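PDB 3FF4: uncharacterized protein from Cytophaga hutchinsonii ATCC 33406, which is of unknown function but probably binds coenzyme A or a related nucleotide through its Rossmann-like CoA-binding domain. Local coordinates for residues K84-P90 / E107-T113. Residues are numbered along the deposited sequence; the frame is centred on the assembly and turned at random.
Sequences KRVIFNP and EPVIGCT
Strands 85-88 and 107-110 run parallel, their axes 4.7 Å apart at closest approach and inclined by 24°, with Arg85 beside Glu107 and Phe88 beside Ile110. The ladder climbs from Glu107 N on Lys84 O, through Val86 N on Glu107 O and Val109 N on Val86 O, to Phe88 N on Val109 O at 2.8 Å; a weak bond from Gly111 N to Phe88 O ends it. Helix 95-103 makes the crossover between the two strands, as in Rossmann-like folds, and 107-110 is an outermost strand of the parallel sheet.

On the face beneath that helix, the Phe88 ring brings CE2 to 3.9 Å from Pro108 CB, while its edge meets Val109 O in the ring plane. Phe88 CB also touches Ile110 CG1. On the opposite face, Val109 CG2 lies 3.7 Å from Arg85 CD. With Arg85 CG anti to the backbone N (chi1 171°), its aliphatic part runs past that methyl before bending at chi3. Ile87 CD1 sits over one guanidinium face, offset toward its rim, and the charged end reaches Thr61 and the Phe122 carboxylate.

Beyond the strands, the Asn89 amide takes over. Its OD1 accepts twice from Thr113: from the backbone N at 2.8 Å, almost straight on to the carbonyl, and from OG1 at 2.7 Å, in the carbonyl plane on a lone pair. Thr113 OG1 is also hydrogen-bonded to Thr63 OG1. Asn89 ND2 meanwhile donates to Leu64 O and Thr63 OG1, which fixes the amide's rotation.

Thr113 opens helix 113-119, with Cys112 as its N-cap. The side-chain carbonyl of the buried Asn89 thus satisfies an amide of the first turn, and the helix dipole would probably polarise it further; the Asn89 amide ties the start of helix 113-119 to the ends of strands 85-88 and 61-64.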
loop_
_atom_site.group_PDB
_atom_site.type_symbol
_atom_site.label_atom_id
_atom_site.label_comp_id
_atom_site.label_asym_id
_atom_site.label_seq_id
_atom_site.Cartn_x
_atom_site.Cartn_y
_atom_site.Cartn_z
ATOM N N LYS A 84 3.163 -9.843 -3.818
ATOM C CA LYS A 84 3.586 -9.933 -5.223
ATOM C C LYS A 84 4.149 -8.604 -5.739
ATOM O O LYS A 84 5.052 -8.580 -6.562
ATOM C CB LYS A 84 2.409 -10.340 -6.101
ATOM C CG LYS A 84 1.799 -11.685 -5.715
ATOM C CD LYS A 84 0.792 -12.122 -6.754
ATOM C CE LYS A 84 1.516 -12.736 -7.953
ATOM N NZ LYS A 84 0.560 -13.246 -8.967
ATOM N N ARG A 85 3.642 -7.492 -5.221
ATOM C CA ARG A 85 3.944 -6.195 -5.800
ATOM C C ARG A 85 3.897 -5.119 -4.729
ATOM O O ARG A 85 3.067 -5.181 -3.808
ATOM C CB ARG A 85 2.916 -5.866 -6.898
ATOM C CG ARG A 85 2.980 -4.424 -7.450
ATOM C CD ARG A 85 1.939 -4.202 -8.539
ATOM N NE ARG A 85 0.580 -4.328 -8.005
ATOM C CZ ARG A 85 -0.532 -4.186 -8.728
ATOM N NH1 ARG A 85 -0.460 -3.920 -10.053
ATOM N NH2 ARG A 85 -1.719 -4.322 -8.133
ATOM N N VAL A 86 4.770 -4.119 -4.859
ATOM C CA VAL A 86 4.705 -2.949 -4.011
ATOM C C VAL A 86 4.594 -1.720 -4.931
ATOM O O VAL A 86 5.409 -1.560 -5.850
ATOM C CB VAL A 86 5.924 -2.826 -3.072
ATOM C CG1 VAL A 86 5.880 -1.523 -2.280
ATOM C CG2 VAL A 86 6.004 -4.004 -2.069
ATOM N N ILE A 87 3.575 -0.892 -4.711
ATOM C CA ILE A 87 3.382 0.332 -5.530
ATOM C C ILE A 87 3.940 1.571 -4.808
ATOM O O ILE A 87 3.575 1.847 -3.638
ATOM C CB ILE A 87 1.911 0.598 -5.873
ATOM C CG1 ILE A 87 1.303 -0.596 -6.599
ATOM C CG2 ILE A 87 1.767 1.930 -6.730
ATOM C CD1 ILE A 87 -0.219 -0.511 -6.831
ATOM N N PHE A 88 4.864 2.257 -5.488
ATOM C CA PHE A 88 5.420 3.562 -5.064
ATOM C C PHE A 88 4.614 4.715 -5.692
ATOM O O PHE A 88 4.891 5.147 -6.837
ATOM C CB PHE A 88 6.906 3.644 -5.466
ATOM C CG PHE A 88 7.747 2.645 -4.753
ATOM C CD1 PHE A 88 8.471 3.004 -3.626
ATOM C CD2 PHE A 88 7.709 1.308 -5.121
ATOM C CE1 PHE A 88 9.207 2.041 -2.944
ATOM C CE2 PHE A 88 8.433 0.353 -4.423
ATOM C CZ PHE A 88 9.180 0.710 -3.352
ATOM N N ASN A 89 3.600 5.192 -4.951
ATOM C CA ASN A 89 2.785 6.336 -5.374
ATOM C C ASN A 89 3.633 7.620 -5.343
ATOM O O ASN A 89 4.699 7.622 -4.717
ATOM C CB ASN A 89 1.518 6.425 -4.514
ATOM C CG ASN A 89 0.732 5.146 -4.565
ATOM O OD1 ASN A 89 0.049 4.869 -5.547
ATOM N ND2 ASN A 89 0.878 4.322 -3.552
ATOM N N PRO A 90 3.185 8.690 -6.036
ATOM C CA PRO A 90 3.965 9.908 -6.127
ATOM C C PRO A 90 4.495 10.432 -4.799
ATOM O O PRO A 90 3.737 10.627 -3.819
ATOM C CB PRO A 90 2.999 10.898 -6.822
ATOM C CG PRO A 90 2.263 9.979 -7.814
ATOM C CD PRO A 90 1.973 8.764 -6.879
ATOM N N GLU A 107 7.972 -7.324 -6.951
ATOM C CA GLU A 107 8.009 -6.382 -8.043
ATOM C C GLU A 107 7.739 -4.941 -7.552
ATOM O O GLU A 107 6.639 -4.634 -7.085
ATOM C CB GLU A 107 7.012 -6.764 -9.125
ATOM C CG GLU A 107 7.166 -5.948 -10.396
ATOM C CD GLU A 107 5.980 -6.084 -11.349
ATOM O OE1 GLU A 107 4.858 -6.472 -10.924
ATOM O OE2 GLU A 107 6.154 -5.742 -12.525
ATOM N N PRO A 108 8.755 -4.060 -7.660
ATOM C CA PRO A 108 8.473 -2.668 -7.370
ATOM C C PRO A 108 7.802 -2.035 -8.616
ATOM O O PRO A 108 8.242 -2.283 -9.740
ATOM C CB PRO A 108 9.859 -2.073 -7.128
ATOM C CG PRO A 108 10.844 -2.977 -7.900
ATOM C CD PRO A 108 10.109 -4.260 -8.236
ATOM N N VAL A 109 6.762 -1.247 -8.408
ATOM C CA VAL A 109 6.058 -0.557 -9.510
ATOM C C VAL A 109 5.898 0.910 -9.144
ATOM O O VAL A 109 5.351 1.225 -8.097
ATOM C CB VAL A 109 4.631 -1.145 -9.732
ATOM C CG1 VAL A 109 3.777 -0.230 -10.664
ATOM C CG2 VAL A 109 4.726 -2.538 -10.329
ATOM N N ILE A 110 6.401 1.801 -9.989
ATOM C CA ILE A 110 6.244 3.239 -9.792
ATOM C C ILE A 110 4.993 3.676 -10.561
ATOM O O ILE A 110 4.941 3.499 -11.750
ATOM C CB ILE A 110 7.521 4.029 -10.220
ATOM C CG1 ILE A 110 8.610 3.835 -9.166
ATOM C CG2 ILE A 110 7.265 5.538 -10.284
ATOM C CD1 ILE A 110 9.763 3.113 -9.647
ATOM N N GLY A 111 3.975 4.182 -9.862
ATOM C CA GLY A 111 2.782 4.707 -10.520
ATOM C C GLY A 111 1.817 5.212 -9.456
ATOM O O GLY A 111 2.092 5.076 -8.268
ATOM N N CYS A 112 0.702 5.799 -9.872
ATOM C CA CYS A 112 -0.343 6.235 -8.955
ATOM C C CYS A 112 -1.427 5.171 -8.940
ATOM O O CYS A 112 -1.969 4.789 -9.997
ATOM C CB CYS A 112 -0.898 7.594 -9.394
ATOM S SG CYS A 112 -2.431 8.047 -8.557
ATOM N N THR A 113 -1.716 4.655 -7.748
ATOM C CA THR A 113 -2.794 3.694 -7.554
ATOM C C THR A 113 -4.098 4.131 -8.219
ATOM O O THR A 113 -4.752 3.315 -8.833
ATOM C CB THR A 113 -3.029 3.372 -6.044
ATOM O OG1 THR A 113 -1.811 2.849 -5.474
ATOM C CG2 THR A 113 -4.185 2.328 -5.888
#